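Long-range contact in Nrps/pks (PDB 4OPF), which is a ketosynthase domain of the AT-less oxazolomycin synthase, probably a non-elongating one that accepts and passes on the acyl chain rather than condensing it: residues Pro6-Ala10 against Ala171-Arg175. Coordinates in Å, arbitrary orientation, origin at the centre of the assembly. Residue numbers count along the deposited sequence, not the author numbering.
Sequences PYDIA and AQALR
Residues 6-8 are an extended lead-in, and Ile9 and Ala10 begin central strand 9-17. Residues 171-175 are the last turn of helix 162-175, closed by the hydrogen bond from Arg175 N to Ala171 O (2.8 Å). Tyr7 CA lies 6.5 Å from Arg175 CA, and Ile9 CA 7.4 Å from Ala171 CA. Tyr7 and Ile9 point toward the helix; Asp8 does not touch the helix and forms a salt bridge with Lys250. Tyr7 is t (chi2 85°). One ring face covers Arg175 CA, 3.7 Å from the centroid and 15° off the normal, a CH-pi contact. Tyr7 CE2 is 4.0 Å from Leu174 CB. Ile9 and Leu174 are mt. Ile9 CD1 meets Ala171 CB at 3.7 Å, and Ile9 CG2 meets Leu174 CD1 at 3.8 Å. Arg175 starts tt, then bends at chi3 (m), bringing one guanidinium face over Tyr7 CB; Arg175 NH1 is 3.7 Å from Tyr7 CB. A water accepts from Tyr7 N (3.1 Å) and Arg175 NH2 (3.0 Å). This is helix-on-sheet packing within the thiolase-like ketosynthase fold, and Gln172 of the same turn meets the second subunit. The chemistry implies a mainly apolar join, with a water bridge at its more open end.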
# COMPACT_ATOMS: atom_id res chain seq x y z
N PRO A 6 -4.59 19.13 8.53
CA PRO A 6 -3.17 19.43 8.22
C PRO A 6 -2.22 18.75 9.23
O PRO A 6 -2.07 19.20 10.35
CB PRO A 6 -3.12 20.97 8.31
CG PRO A 6 -4.29 21.34 9.23
CD PRO A 6 -5.18 20.13 9.44
N TYR A 7 -1.60 17.65 8.82
CA TYR A 7 -0.88 16.78 9.75
C TYR A 7 0.62 16.76 9.36
O TYR A 7 0.97 16.22 8.32
CB TYR A 7 -1.48 15.36 9.71
CG TYR A 7 -0.79 14.39 10.65
CD1 TYR A 7 -1.16 14.31 11.99
CD2 TYR A 7 0.24 13.53 10.20
CE1 TYR A 7 -0.51 13.44 12.86
CE2 TYR A 7 0.89 12.66 11.07
CZ TYR A 7 0.52 12.62 12.39
OH TYR A 7 1.13 11.78 13.26
N ASP A 8 1.47 17.37 10.18
CA ASP A 8 2.86 17.65 9.79
C ASP A 8 3.80 16.48 10.14
O ASP A 8 3.85 16.02 11.28
CB ASP A 8 3.32 18.86 10.59
CG ASP A 8 2.71 20.22 10.07
OD1 ASP A 8 2.45 20.39 8.87
OD2 ASP A 8 2.59 21.14 10.89
N ILE A 9 4.60 16.05 9.20
CA ILE A 9 5.46 14.89 9.43
C ILE A 9 6.88 15.34 9.23
O ILE A 9 7.20 15.85 8.18
CB ILE A 9 5.08 13.79 8.45
CG1 ILE A 9 3.73 13.18 8.82
CG2 ILE A 9 6.13 12.69 8.37
CD1 ILE A 9 3.10 12.47 7.62
N ALA A 10 7.73 15.15 10.25
CA ALA A 10 9.14 15.48 10.16
C ALA A 10 9.96 14.39 9.46
O ALA A 10 9.77 13.20 9.69
CB ALA A 10 9.71 15.67 11.55
N ALA A 171 2.52 8.31 5.30
CA ALA A 171 1.79 9.47 5.88
C ALA A 171 0.40 9.08 6.39
O ALA A 171 -0.01 9.52 7.46
CB ALA A 171 1.64 10.54 4.82
N GLN A 172 -0.31 8.24 5.65
CA GLN A 172 -1.62 7.77 6.14
C GLN A 172 -1.44 6.99 7.41
O GLN A 172 -2.21 7.15 8.36
CB GLN A 172 -2.28 6.87 5.14
CG GLN A 172 -2.35 7.43 3.72
CD GLN A 172 -3.73 7.75 3.27
OE1 GLN A 172 -4.49 6.87 2.90
NE2 GLN A 172 -4.07 9.04 3.27
N ALA A 173 -0.38 6.16 7.48
CA ALA A 173 -0.19 5.38 8.67
C ALA A 173 0.15 6.26 9.86
O ALA A 173 -0.31 6.02 11.01
CB ALA A 173 0.89 4.31 8.44
N LEU A 174 0.96 7.26 9.64
CA LEU A 174 1.33 8.14 10.72
C LEU A 174 0.11 9.00 11.18
O LEU A 174 -0.14 9.15 12.35
CB LEU A 174 2.46 9.04 10.28
CG LEU A 174 3.84 8.40 10.19
CD1 LEU A 174 4.73 9.26 9.32
CD2 LEU A 174 4.45 8.27 11.55
N ARG A 175 -0.63 9.55 10.24
CA ARG A 175 -1.83 10.38 10.52
C ARG A 175 -2.89 9.58 11.33
O ARG A 175 -3.47 10.10 12.24
CB ARG A 175 -2.37 10.90 9.18
CG ARG A 175 -3.62 11.79 9.19
CD ARG A 175 -4.36 11.79 7.81
NE ARG A 175 -3.62 12.45 6.70
CZ ARG A 175 -3.55 13.78 6.49
NH1 ARG A 175 -4.15 14.64 7.30
NH2 ARG A 175 -2.85 14.26 5.47
O HOH W 1 -1.72 17.03 5.77